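Local coordinates for solute-binding protein (Thermoactinomyces vulgaris, PDB 2ZYO) that binds maltodextrins such as maltotetraose, probably also cyclodextrins, and is likely to hand them to a carbohydrate transporter in the cell membrane, at residues Gln163-Leu168 with Asn234-Ser239; Ala145-Leu150 with Thr177-Ala182; Arg312-Gly317 with Asp328-Asn333; Lys113-Gly118 with Ile279-Trp284. All coordinates share one frame; numbering follows the deposited sequence.

Contact 1: residues Gln163-Leu168 with Asn234-Ser239; sequences QKYGVL and NGLFKS
Tyr165, whose ring meets Leu236 across the contact, has its carbonyl oxygen held by the neighbouring Lys164, with Lys164 NZ 3.2 Å from Tyr165 O. The amine lies well above the carbonyl plane, 62° out of it, and so does not use a lone pair. Between the segments the contact is apolar and centres on the Leu236 side chain, above all its CD1. Leu236 CD1 lies 3.6 Å from Tyr165 CE2, approaching the ring obliquely, and 3.8 Å from Leu168 CD2. Leu168 works with both branches: while CD2 meets the helix at about a right angle to the Leu236 side chain, Leu168 CD1 sits 4.2 Å above the plane of the Tyr165 ring, over its centre. The ring thus meets methyls from its own segment and from the helix. Gln163, part of a G1 beta bulge, folds back at its second torsion (chi2 -65°). That bend turns the amide end toward the helix, with Gln163 OE1 3.7 Å from Leu236 CD1, while Gln163 CB lies 3.8 Å from Leu236 CD2, at the more exposed margin. Outside the two segments, Lys241 NZ bonds to both Gln163 O and Ser239 OG, a polar bridge over this margin. Strand 165-169 pairs in parallel with strand 242-247, and helix 230-238 lies against both, Leu236 and Phe237 resting on Val242.

Contact 2: residues Ala145-Leu150 with Thr177-Ala182; sequences ATYDEL and TYFLFA
Tyr147 lies across the end of Leu180 and beside Phe179, and these three buried side chains account for almost all of the contact. Leu180 supplies a single methyl: its CD2 is 3.4 Å from Tyr147 OH and 3.6 Å from Tyr147 CZ, set obliquely to the ring. Phe179 offers its edge, with Phe179 CE1 4.0 Å from Tyr147 CE1, and its side chain runs at about a right angle to that of the tyrosine. Leu180 also touches its neighbour, Leu180 CG standing 3.8 Å above one face of the Phe179 ring toward its rim. With CG opposite the backbone N (chi1 179°), the tyrosine ring reaches across to helix 174-183. Phe179 takes the crowded position between N and carbonyl carbon (chi1 80°), at a kink where the regular i to i-4 bonding of the Phe179 and Leu180 amides is broken, Leu180 N turning to Thr177 O instead. Just before Tyr147, Thr146 is the N-cap, Glu149 N donating to Thr146 OG1 over 3.2 Å. The tyrosine hydroxyl is hydrogen-bonded to Trp218 NE1 on helix 206-220. Cutting Tyr147 back to alanine is likely to open a gap beside Leu180 CD2 and to leave Trp218 NE1 without its hydroxyl partner. Helices 147-157 and 174-183 flank strand 165-169 in the chain, an alpha/beta arrangement of the periplasmic-binding-protein fold, and the second carries the sugar-pocket residues Tyr175 and Tyr176.

Contact 3: residues Arg312-Gly317 with Asp328-Asn333; sequences RFKETG and DPMIKN
The Phe313 ring takes Ile331 CD1 squarely on one face: the methyl stands 3.6 Å from the ring centroid and 11° off the normal, a clear CH-pi contact. Met330 meets the same ring on the slant. Its sulfur makes a Met-aromatic contact 63° off the normal, with Met330 SD 3.7 Å from Phe313 CD2, and Met330 O lies obliquely 3.2 Å from Phe313 CE2. The phenylalanine and methionine side chains run antiparallel alongside one another. Beyond the sulfur, Met330 bends at its third torsion (chi3 73°), which carries Met330 CE to 3.7 Å from Lys314 CE, where the extended lysine crosses it at about a right angle. Replacing Phe313 by an alanine would probably leave Ile331 CD1 and Met330 SD without their ring and open a gap between the helices. Asp328 N-caps the short helix 329-332, accepting from Met330 N through the anti lone pair of Asp328 OD2 at 2.9 Å, a capping bond at the first turn. Pro320 and Val337 touch both Phe313 and Ile331. Dispersion and pi contacts therefore appear to carry the join, with Lys314 NZ, 6.6 Å from Asp328 OD2, adding at most a long-range attraction.

Contact 4: residues Lys113-Gly118 with Ile279-Trp284; sequences KALTYG and IGVKGW
Val281 spreads its two methyls over Ala114, at the end of helix 109-114, and Leu115 just after it. Val281 CG2 is 3.7 Å from Ala114 CB, and Val281 CG1 is 3.9 Å from Leu115 CD2, the valine and leucine side chains crossing at a slant. The fork follows from the valine torsion: with CG1 opposite the backbone N (chi1 176°), the other methyl falls beside that N and faces the alanine. The other leucine branch, Leu115 CD1, rests 4.3 Å from Gly283 CA. A beta carbon modelled on Gly283 would come within 2.9 Å of Leu115 CD1, so this approach probably depends on the absence of a side chain there. All four touching residues are buried, and the contact between the segments is apolar. One step out, the chain leaves the helix through a turn in which Thr116 N donates to Lys113 O at 3.2 Å. Leu115 is then held by backbone bonding to Tyr122, while the valine's backbone is fixed by His82 and its side chain also touches Ala111 and Pro125. The helix end thus packs on strand 278-287, which runs antiparallel to strand 120-136, Gly280 pairing with the sugar-pocket residue Glu129. Such long paired strands, as in maltose-binding relatives, probably belong to the linkage between the two domains of the periplasmic-binding-protein fold.

In the fold
From the N terminus, contact 4 opens first, at 113-118, and closes only at 279-284, setting the end of helix 109-114 on strand 278-287; its long loop contains contacts 1 and 2 entire. Those two cross: 145-150 opens contact 2, 163-168 opens contact 1, then 177-182 and 234-239 close them in the same order. Contact 1 joins strand 165-169 to helix 230-238. They also touch, Val167 CG2 lying 3.8 Å from Leu150 CD1, which ties helix 147-157 to strand 165-169. Contact 3 follows in series, closing a short loop that joins helices 306-316 and 329-332. It adjoins contact 4 where Arg312 and Lys282 come together, both salt-bridged to Glu318.

Contact 1: residues Gln163-Leu168 with Asn234-Ser239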
loop_
_atom_site.group_PDB
_atom_site.type_symbol
_atom_site.label_atom_id
_atom_site.label_comp_id
_atom_site.label_asym_id
_atom_site.label_seq_id
_atom_site.Cartn_x
_atom_site.Cartn_y
_atom_site.Cartn_z
ATOM N N GLN A 163 22.463 20.242 -3.124
ATOM C CA GLN A 163 21.270 19.648 -2.509
ATOM C C GLN A 163 19.986 20.079 -3.223
ATOM O O GLN A 163 18.943 20.277 -2.592
ATOM C CB GLN A 163 21.202 19.972 -1.006
ATOM C CG GLN A 163 22.459 19.607 -0.216
ATOM C CD GLN A 163 22.718 18.110 -0.168
ATOM O OE1 GLN A 163 21.789 17.308 -0.072
ATOM N NE2 GLN A 163 23.989 17.729 -0.230
ATOM N N LYS A 164 20.082 20.227 -4.543
ATOM C CA LYS A 164 18.952 20.616 -5.381
ATOM C C LYS A 164 18.689 19.512 -6.399
ATOM O O LYS A 164 19.623 18.981 -7.001
ATOM C CB LYS A 164 19.247 21.944 -6.092
ATOM C CG LYS A 164 18.022 22.821 -6.362
ATOM C CD LYS A 164 17.254 22.373 -7.599
ATOM C CE LYS A 164 15.829 22.904 -7.609
ATOM N NZ LYS A 164 14.988 22.194 -8.617
ATOM N N TYR A 165 17.417 19.159 -6.577
ATOM C CA TYR A 165 17.037 18.062 -7.465
ATOM C C TYR A 165 15.823 18.385 -8.320
ATOM O O TYR A 165 14.916 19.092 -7.886
ATOM C CB TYR A 165 16.752 16.794 -6.656
ATOM C CG TYR A 165 17.974 16.210 -5.996
ATOM C CD1 TYR A 165 18.746 15.247 -6.644
ATOM C CD2 TYR A 165 18.365 16.626 -4.723
ATOM C CE1 TYR A 165 19.878 14.713 -6.042
ATOM C CE2 TYR A 165 19.493 16.100 -4.115
ATOM C CZ TYR A 165 20.242 15.145 -4.778
ATOM O OH TYR A 165 21.361 14.624 -4.173
ATOM N N GLY A 166 15.821 17.858 -9.540
ATOM C CA GLY A 166 14.625 17.850 -10.372
ATOM C C GLY A 166 13.701 16.721 -9.951
ATOM O O GLY A 166 12.505 16.930 -9.748
ATOM N N VAL A 167 14.262 15.517 -9.838
ATOM C CA VAL A 167 13.518 14.346 -9.371
ATOM C C VAL A 167 14.371 13.578 -8.367
ATOM O O VAL A 167 15.520 13.229 -8.647
ATOM C CB VAL A 167 13.106 13.395 -10.525
ATOM C CG1 VAL A 167 12.126 12.335 -10.017
ATOM C CG2 VAL A 167 12.489 14.169 -11.686
ATOM N N LEU A 168 13.790 13.320 -7.200
ATOM C CA LEU A 168 14.464 12.594 -6.132
ATOM C C LEU A 168 13.483 11.616 -5.504
ATOM O O LEU A 168 12.359 11.989 -5.175
ATOM C CB LEU A 168 14.982 13.580 -5.081
ATOM C CG LEU A 168 15.623 13.057 -3.793
ATOM C CD1 LEU A 168 16.923 12.311 -4.069
ATOM C CD2 LEU A 168 15.871 14.222 -2.846
ATOM N N ASN A 234 12.469 13.236 1.890
ATOM C CA ASN A 234 11.511 14.109 2.558
ATOM C C ASN A 234 12.125 15.430 3.012
ATOM O O ASN A 234 11.554 16.495 2.776
ATOM C CB ASN A 234 10.850 13.382 3.731
ATOM C CG ASN A 234 10.046 12.173 3.287
ATOM O OD1 ASN A 234 9.487 12.154 2.191
ATOM N ND2 ASN A 234 9.988 11.157 4.137
ATOM N N GLY A 235 13.294 15.351 3.642
ATOM C CA GLY A 235 14.005 16.540 4.111
ATOM C C GLY A 235 14.291 17.524 2.993
ATOM O O GLY A 235 14.019 18.720 3.123
ATOM N N LEU A 236 14.824 17.013 1.885
ATOM C CA LEU A 236 15.170 17.855 0.745
ATOM C C LEU A 236 13.958 18.427 0.016
ATOM O O LEU A 236 14.004 19.561 -0.458
ATOM C CB LEU A 236 16.114 17.128 -0.218
ATOM C CG LEU A 236 17.540 16.936 0.309
ATOM C CD1 LEU A 236 18.378 16.120 -0.656
ATOM C CD2 LEU A 236 18.204 18.279 0.590
ATOM N N PHE A 237 12.874 17.657 -0.070
ATOM C CA PHE A 237 11.640 18.185 -0.655
ATOM C C PHE A 237 11.061 19.308 0.212
ATOM O O PHE A 237 10.636 20.344 -0.304
ATOM C CB PHE A 237 10.602 17.079 -0.891
ATOM C CG PHE A 237 9.401 17.540 -1.673
ATOM C CD1 PHE A 237 9.490 17.765 -3.047
ATOM C CD2 PHE A 237 8.184 17.761 -1.036
ATOM C CE1 PHE A 237 8.380 18.202 -3.772
ATOM C CE2 PHE A 237 7.069 18.199 -1.751
ATOM C CZ PHE A 237 7.169 18.417 -3.121
ATOM N N LYS A 238 11.065 19.103 1.528
ATOM C CA LYS A 238 10.577 20.113 2.473
ATOM C C LYS A 238 11.437 21.378 2.477
ATOM O O LYS A 238 10.966 22.447 2.868
ATOM C CB LYS A 238 10.471 19.535 3.887
ATOM C CG LYS A 238 9.331 18.534 4.060
ATOM C CD LYS A 238 9.178 18.077 5.508
ATOM C CE LYS A 238 10.277 17.106 5.914
ATOM N NZ LYS A 238 10.129 16.667 7.330
ATOM N N SER A 239 12.685 21.247 2.023
ATOM C CA SER A 239 13.624 22.366 1.925
ATOM C C SER A 239 13.275 23.323 0.783
ATOM O O SER A 239 13.827 24.421 0.698
ATOM C CB SER A 239 15.051 21.846 1.732
ATOM O OG SER A 239 15.300 21.524 0.371
#

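Contact 2: residues Ala145-Leu150 with Thr177-Ala182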
loop_
_atom_site.group_PDB
_atom_site.type_symbol
_atom_site.label_atom_id
_atom_site.label_comp_id
_atom_site.label_asym_id
_atom_site.label_seq_id
_atom_site.Cartn_x
_atom_site.Cartn_y
_atom_site.Cartn_z
ATOM N N ALA A 145 5.377 14.207 -19.542
ATOM C CA ALA A 145 4.349 13.370 -20.167
ATOM C C ALA A 145 4.745 11.901 -20.269
ATOM O O ALA A 145 3.880 11.025 -20.355
ATOM C CB ALA A 145 3.999 13.914 -21.546
ATOM N N THR A 146 6.050 11.640 -20.277
ATOM C CA THR A 146 6.581 10.284 -20.417
ATOM C C THR A 146 7.709 10.062 -19.420
ATOM O O THR A 146 8.279 11.018 -18.891
ATOM C CB THR A 146 7.144 10.028 -21.834
ATOM O OG1 THR A 146 8.239 10.919 -22.077
ATOM C CG2 THR A 146 6.076 10.222 -22.906
ATOM N N TYR A 147 8.029 8.795 -19.170
ATOM C CA TYR A 147 9.163 8.456 -18.321
ATOM C C TYR A 147 10.473 9.020 -18.876
ATOM O O TYR A 147 11.306 9.515 -18.113
ATOM C CB TYR A 147 9.277 6.943 -18.117
ATOM C CG TYR A 147 10.466 6.575 -17.266
ATOM C CD1 TYR A 147 10.440 6.772 -15.886
ATOM C CD2 TYR A 147 11.631 6.070 -17.841
ATOM C CE1 TYR A 147 11.537 6.461 -15.098
ATOM C CE2 TYR A 147 12.734 5.754 -17.059
ATOM C CZ TYR A 147 12.676 5.951 -15.688
ATOM O OH TYR A 147 13.760 5.643 -14.899
ATOM N N ASP A 148 10.644 8.941 -20.198
ATOM C CA ASP A 148 11.831 9.475 -20.872
ATOM C C ASP A 148 12.037 10.949 -20.530
ATOM O O ASP A 148 13.156 11.375 -20.226
ATOM C CB ASP A 148 11.716 9.305 -22.394
ATOM C CG ASP A 148 11.703 7.847 -22.827
ATOM O OD1 ASP A 148 12.673 7.112 -22.521
ATOM O OD2 ASP A 148 10.727 7.438 -23.494
ATOM N N GLU A 149 10.946 11.714 -20.575
ATOM C CA GLU A 149 10.977 13.145 -20.274
ATOM C C GLU A 149 11.273 13.409 -18.799
ATOM O O GLU A 149 12.003 14.346 -18.465
ATOM C CB GLU A 149 9.668 13.816 -20.704
ATOM C CG GLU A 149 9.550 14.019 -22.217
ATOM C CD GLU A 149 8.127 14.283 -22.680
ATOM O OE1 GLU A 149 7.249 13.430 -22.435
ATOM O OE2 GLU A 149 7.886 15.337 -23.307
ATOM N N LEU A 150 10.713 12.574 -17.925
ATOM C CA LEU A 150 10.978 12.653 -16.491
ATOM C C LEU A 150 12.449 12.396 -16.190
ATOM O O LEU A 150 13.060 13.113 -15.395
ATOM C CB LEU A 150 10.104 11.655 -15.719
ATOM C CG LEU A 150 10.212 11.663 -14.187
ATOM C CD1 LEU A 150 9.510 12.879 -13.591
ATOM C CD2 LEU A 150 9.656 10.374 -13.602
ATOM N N THR A 177 10.615 1.448 -6.565
ATOM C CA THR A 177 11.109 1.191 -7.915
ATOM C C THR A 177 10.314 0.119 -8.648
ATOM O O THR A 177 10.596 -0.172 -9.812
ATOM C CB THR A 177 12.585 0.765 -7.901
ATOM O OG1 THR A 177 12.712 -0.461 -7.174
ATOM C CG2 THR A 177 13.445 1.831 -7.255
ATOM N N TYR A 178 9.319 -0.464 -7.981
ATOM C CA TYR A 178 8.521 -1.525 -8.596
ATOM C C TYR A 178 8.038 -1.179 -10.005
ATOM O O TYR A 178 8.095 -2.026 -10.902
ATOM C CB TYR A 178 7.333 -1.925 -7.720
ATOM C CG TYR A 178 6.477 -2.998 -8.356
ATOM C CD1 TYR A 178 6.961 -4.295 -8.518
ATOM C CD2 TYR A 178 5.192 -2.712 -8.812
ATOM C CE1 TYR A 178 6.185 -5.284 -9.107
ATOM C CE2 TYR A 178 4.409 -3.696 -9.407
ATOM C CZ TYR A 178 4.913 -4.978 -9.549
ATOM O OH TYR A 178 4.147 -5.965 -10.132
ATOM N N PHE A 179 7.582 0.060 -10.205
ATOM C CA PHE A 179 7.050 0.466 -11.511
ATOM C C PHE A 179 8.059 0.275 -12.641
ATOM O O PHE A 179 7.676 -0.025 -13.770
ATOM C CB PHE A 179 6.474 1.893 -11.483
ATOM C CG PHE A 179 7.504 2.989 -11.589
ATOM C CD1 PHE A 179 7.764 3.599 -12.814
ATOM C CD2 PHE A 179 8.195 3.429 -10.462
ATOM C CE1 PHE A 179 8.708 4.623 -12.920
ATOM C CE2 PHE A 179 9.144 4.450 -10.555
ATOM C CZ PHE A 179 9.400 5.051 -11.788
ATOM N N LEU A 180 9.345 0.430 -12.323
ATOM C CA LEU A 180 10.413 0.219 -13.305
ATOM C C LEU A 180 10.535 -1.251 -13.698
ATOM O O LEU A 180 10.801 -1.565 -14.859
ATOM C CB LEU A 180 11.754 0.743 -12.780
ATOM C CG LEU A 180 11.855 2.251 -12.513
ATOM C CD1 LEU A 180 13.125 2.590 -11.741
ATOM C CD2 LEU A 180 11.789 3.047 -13.810
ATOM N N PHE A 181 10.342 -2.145 -12.731
ATOM C CA PHE A 181 10.367 -3.584 -12.986
ATOM C C PHE A 181 9.108 -4.034 -13.723
ATOM O O PHE A 181 9.188 -4.777 -14.702
ATOM C CB PHE A 181 10.547 -4.358 -11.677
ATOM C CG PHE A 181 11.919 -4.213 -11.076
ATOM C CD1 PHE A 181 12.892 -5.177 -11.304
ATOM C CD2 PHE A 181 12.239 -3.109 -10.290
ATOM C CE1 PHE A 181 14.167 -5.052 -10.753
ATOM C CE2 PHE A 181 13.515 -2.970 -9.733
ATOM C CZ PHE A 181 14.478 -3.943 -9.965
ATOM N N ALA A 182 7.951 -3.561 -13.261
ATOM C CA ALA A 182 6.669 -3.878 -13.895
ATOM C C ALA A 182 6.619 -3.423 -15.354
ATOM O O ALA A 182 6.052 -4.113 -16.203
ATOM C CB ALA A 182 5.522 -3.270 -13.106
#

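Contact 3: residues Arg312-Gly317 with Asp328-Asn333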
loop_
_atom_site.group_PDB
_atom_site.type_symbol
_atom_site.label_atom_id
_atom_site.label_comp_id
_atom_site.label_asym_id
_atom_site.label_seq_id
_atom_site.Cartn_x
_atom_site.Cartn_y
_atom_site.Cartn_z
ATOM N N ARG A 312 -15.338 8.896 6.299
ATOM C CA ARG A 312 -13.965 8.497 6.619
ATOM C C ARG A 312 -12.928 9.254 5.791
ATOM O O ARG A 312 -11.918 9.709 6.332
ATOM C CB ARG A 312 -13.758 6.987 6.470
ATOM C CG ARG A 312 -12.478 6.525 7.143
ATOM C CD ARG A 312 -12.224 5.034 7.033
ATOM N NE ARG A 312 -11.053 4.684 7.836
ATOM C CZ ARG A 312 -9.792 4.767 7.413
ATOM N NH1 ARG A 312 -9.517 5.166 6.178
ATOM N NH2 ARG A 312 -8.801 4.447 8.232
ATOM N N PHE A 313 -13.180 9.399 4.492
ATOM C CA PHE A 313 -12.258 10.143 3.639
ATOM C C PHE A 313 -12.111 11.594 4.091
ATOM O O PHE A 313 -10.998 12.107 4.198
ATOM C CB PHE A 313 -12.665 10.102 2.165
ATOM C CG PHE A 313 -11.950 11.124 1.330
ATOM C CD1 PHE A 313 -10.595 10.977 1.041
ATOM C CD2 PHE A 313 -12.613 12.258 0.876
ATOM C CE1 PHE A 313 -9.917 11.932 0.296
ATOM C CE2 PHE A 313 -11.943 13.220 0.129
ATOM C CZ PHE A 313 -10.593 13.056 -0.163
ATOM N N LYS A 314 -13.239 12.247 4.350
ATOM C CA LYS A 314 -13.239 13.661 4.724
ATOM C C LYS A 314 -12.521 13.910 6.054
ATOM O O LYS A 314 -11.868 14.943 6.226
ATOM C CB LYS A 314 -14.668 14.216 4.743
ATOM C CG LYS A 314 -15.315 14.281 3.358
ATOM C CD LYS A 314 -16.776 14.693 3.431
ATOM C CE LYS A 314 -17.469 14.507 2.092
ATOM N NZ LYS A 314 -18.915 14.856 2.158
ATOM N N GLU A 315 -12.628 12.954 6.976
ATOM C CA GLU A 315 -11.965 13.049 8.276
ATOM C C GLU A 315 -10.481 12.688 8.217
ATOM O O GLU A 315 -9.643 13.405 8.769
ATOM C CB GLU A 315 -12.656 12.153 9.311
ATOM C CG GLU A 315 -13.932 12.716 9.910
ATOM C CD GLU A 315 -14.150 12.241 11.338
ATOM O OE1 GLU A 315 -13.661 12.906 12.274
ATOM O OE2 GLU A 315 -14.815 11.204 11.531
ATOM N N THR A 316 -10.166 11.579 7.547
ATOM C CA THR A 316 -8.819 10.994 7.595
ATOM C C THR A 316 -7.926 11.352 6.408
ATOM O O THR A 316 -6.697 11.278 6.515
ATOM C CB THR A 316 -8.861 9.451 7.686
ATOM O OG1 THR A 316 -9.356 8.914 6.453
ATOM C CG2 THR A 316 -9.739 8.986 8.846
ATOM N N GLY A 317 -8.537 11.702 5.279
ATOM C CA GLY A 317 -7.795 12.006 4.055
ATOM C C GLY A 317 -7.343 10.772 3.289
ATOM O O GLY A 317 -6.687 10.885 2.249
ATOM N N ASP A 328 -16.416 10.643 -7.387
ATOM C CA ASP A 328 -16.963 11.835 -6.740
ATOM C C ASP A 328 -15.953 12.988 -6.755
ATOM O O ASP A 328 -14.747 12.756 -6.617
ATOM C CB ASP A 328 -17.364 11.492 -5.298
ATOM C CG ASP A 328 -18.222 12.562 -4.650
ATOM O OD1 ASP A 328 -19.457 12.386 -4.612
ATOM O OD2 ASP A 328 -17.668 13.579 -4.182
ATOM N N PRO A 329 -16.437 14.239 -6.930
ATOM C CA PRO A 329 -15.565 15.419 -6.856
ATOM C C PRO A 329 -14.717 15.523 -5.582
ATOM O O PRO A 329 -13.663 16.161 -5.610
ATOM C CB PRO A 329 -16.552 16.588 -6.928
ATOM C CG PRO A 329 -17.709 16.050 -7.673
ATOM C CD PRO A 329 -17.828 14.616 -7.250
ATOM N N MET A 330 -15.158 14.904 -4.484
ATOM C CA MET A 330 -14.376 14.908 -3.239
ATOM C C MET A 330 -12.996 14.263 -3.427
ATOM O O MET A 330 -12.047 14.592 -2.714
ATOM C CB MET A 330 -15.145 14.249 -2.081
ATOM C CG MET A 330 -15.197 12.720 -2.109
ATOM S SD MET A 330 -16.004 11.993 -0.667
ATOM C CE MET A 330 -17.724 12.388 -0.990
ATOM N N ILE A 331 -12.901 13.354 -4.393
ATOM C CA ILE A 331 -11.638 12.718 -4.755
ATOM C C ILE A 331 -11.024 13.397 -5.982
ATOM O O ILE A 331 -9.865 13.821 -5.954
ATOM C CB ILE A 331 -11.824 11.198 -5.031
ATOM C CG1 ILE A 331 -12.362 10.468 -3.788
ATOM C CG2 ILE A 331 -10.526 10.567 -5.536
ATOM C CD1 ILE A 331 -11.428 10.441 -2.586
ATOM N N LYS A 332 -11.817 13.508 -7.045
ATOM C CA LYS A 332 -11.330 13.966 -8.348
ATOM C C LYS A 332 -10.910 15.437 -8.388
ATOM O O LYS A 332 -10.024 15.807 -9.163
ATOM C CB LYS A 332 -12.359 13.676 -9.443
ATOM C CG LYS A 332 -12.613 12.188 -9.670
ATOM C CD LYS A 332 -13.556 11.940 -10.839
ATOM C CE LYS A 332 -12.827 11.958 -12.177
ATOM N NZ LYS A 332 -11.858 10.833 -12.332
ATOM N N ASN A 333 -11.544 16.267 -7.563
ATOM C CA ASN A 333 -11.253 17.702 -7.557
ATOM C C ASN A 333 -10.385 18.158 -6.380
ATOM O O ASN A 333 -10.231 19.360 -6.135
ATOM C CB ASN A 333 -12.549 18.517 -7.643
ATOM C CG ASN A 333 -13.348 18.224 -8.910
ATOM O OD1 ASN A 333 -12.867 17.556 -9.829
ATOM N ND2 ASN A 333 -14.576 18.723 -8.958
#

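Contact 4: residues Lys113-Gly118 with Ile279-Trp284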
loop_
_atom_site.group_PDB
_atom_site.type_symbol
_atom_site.label_atom_id
_atom_site.label_comp_id
_atom_site.label_asym_id
_atom_site.label_seq_id
_atom_site.Cartn_x
_atom_site.Cartn_y
_atom_site.Cartn_z
ATOM N N LYS A 113 -9.288 -7.623 -4.839
ATOM C CA LYS A 113 -8.302 -8.679 -5.071
ATOM C C LYS A 113 -7.280 -8.732 -3.939
ATOM O O LYS A 113 -6.847 -9.812 -3.539
ATOM C CB LYS A 113 -7.600 -8.487 -6.416
ATOM C CG LYS A 113 -8.489 -8.739 -7.623
ATOM C CD LYS A 113 -7.701 -8.626 -8.922
ATOM C CE LYS A 113 -8.623 -8.549 -10.135
ATOM N NZ LYS A 113 -9.505 -9.746 -10.276
ATOM N N ALA A 114 -6.916 -7.561 -3.417
ATOM C CA ALA A 114 -5.970 -7.460 -2.305
ATOM C C ALA A 114 -6.481 -8.137 -1.035
ATOM O O ALA A 114 -5.687 -8.571 -0.204
ATOM C CB ALA A 114 -5.627 -6.006 -2.024
ATOM N N LEU A 115 -7.802 -8.232 -0.895
ATOM C CA LEU A 115 -8.408 -8.807 0.307
ATOM C C LEU A 115 -8.895 -10.243 0.098
ATOM O O LEU A 115 -9.525 -10.834 0.978
ATOM C CB LEU A 115 -9.535 -7.905 0.829
ATOM C CG LEU A 115 -9.173 -6.442 1.119
ATOM C CD1 LEU A 115 -10.347 -5.724 1.755
ATOM C CD2 LEU A 115 -7.925 -6.315 2.001
ATOM N N THR A 116 -8.582 -10.791 -1.073
ATOM C CA THR A 116 -8.900 -12.170 -1.413
ATOM C C THR A 116 -7.645 -13.021 -1.244
ATOM O O THR A 116 -6.539 -12.585 -1.575
ATOM C CB THR A 116 -9.441 -12.271 -2.859
ATOM O OG1 THR A 116 -10.616 -11.461 -2.980
ATOM C CG2 THR A 116 -9.790 -13.708 -3.228
ATOM N N TYR A 117 -7.823 -14.227 -0.709
ATOM C CA TYR A 117 -6.712 -15.145 -0.476
ATOM C C TYR A 117 -7.173 -16.593 -0.586
ATOM O O TYR A 117 -8.143 -16.990 0.057
ATOM C CB TYR A 117 -6.088 -14.891 0.898
ATOM C CG TYR A 117 -4.688 -15.432 1.023
ATOM C CD1 TYR A 117 -3.591 -14.655 0.658
ATOM C CD2 TYR A 117 -4.456 -16.723 1.497
ATOM C CE1 TYR A 117 -2.301 -15.144 0.762
ATOM C CE2 TYR A 117 -3.165 -17.223 1.608
ATOM C CZ TYR A 117 -2.094 -16.428 1.236
ATOM O OH TYR A 117 -0.811 -16.910 1.342
ATOM N N GLY A 118 -6.475 -17.370 -1.411
ATOM C CA GLY A 118 -6.804 -18.780 -1.622
ATOM C C GLY A 118 -8.235 -19.032 -2.067
ATOM O O GLY A 118 -8.855 -20.014 -1.653
ATOM N N ILE A 279 -0.118 -1.201 -4.841
ATOM C CA ILE A 279 -1.138 -0.584 -4.002
ATOM C C ILE A 279 -1.210 -1.318 -2.664
ATOM O O ILE A 279 -0.984 -2.528 -2.595
ATOM C CB ILE A 279 -2.532 -0.508 -4.686
ATOM C CG1 ILE A 279 -3.053 -1.902 -5.045
ATOM C CG2 ILE A 279 -2.473 0.391 -5.925
ATOM C CD1 ILE A 279 -4.565 -2.001 -5.105
ATOM N N GLY A 280 -1.480 -0.564 -1.603
ATOM C CA GLY A 280 -1.696 -1.130 -0.278
ATOM C C GLY A 280 -3.125 -0.855 0.134
ATOM O O GLY A 280 -3.607 0.269 -0.001
ATOM N N VAL A 281 -3.806 -1.889 0.619
ATOM C CA VAL A 281 -5.200 -1.770 1.033
ATOM C C VAL A 281 -5.323 -2.066 2.524
ATOM O O VAL A 281 -4.810 -3.076 3.004
ATOM C CB VAL A 281 -6.123 -2.722 0.221
ATOM C CG1 VAL A 281 -7.563 -2.656 0.728
ATOM C CG2 VAL A 281 -6.069 -2.388 -1.267
ATOM N N LYS A 282 -5.984 -1.163 3.247
ATOM C CA LYS A 282 -6.331 -1.384 4.647
ATOM C C LYS A 282 -7.806 -1.749 4.707
ATOM O O LYS A 282 -8.660 -0.957 4.314
ATOM C CB LYS A 282 -6.062 -0.133 5.491
ATOM C CG LYS A 282 -4.585 0.198 5.677
ATOM C CD LYS A 282 -4.351 1.195 6.809
ATOM C CE LYS A 282 -5.020 2.538 6.563
ATOM N NZ LYS A 282 -4.798 3.495 7.686
ATOM N N GLY A 283 -8.101 -2.953 5.183
ATOM C CA GLY A 283 -9.484 -3.406 5.285
ATOM C C GLY A 283 -9.883 -3.826 6.685
ATOM O O GLY A 283 -9.050 -3.869 7.593
ATOM N N TRP A 284 -11.172 -4.116 6.849
ATOM C CA TRP A 284 -11.687 -4.763 8.051
ATOM C C TRP A 284 -11.699 -6.261 7.811
ATOM O O TRP A 284 -12.179 -6.718 6.767
ATOM C CB TRP A 284 -13.119 -4.314 8.349
ATOM C CG TRP A 284 -13.259 -2.927 8.886
ATOM C CD1 TRP A 284 -13.919 -1.884 8.301
ATOM C CD2 TRP A 284 -12.744 -2.431 10.128
ATOM N NE1 TRP A 284 -13.842 -0.766 9.096
ATOM C CE2 TRP A 284 -13.123 -1.072 10.222
ATOM C CE3 TRP A 284 -11.990 -2.998 11.164
ATOM C CZ2 TRP A 284 -12.780 -0.272 11.318
ATOM C CZ3 TRP A 284 -11.644 -2.201 12.253
ATOM C CH2 TRP A 284 -12.038 -0.851 12.318
#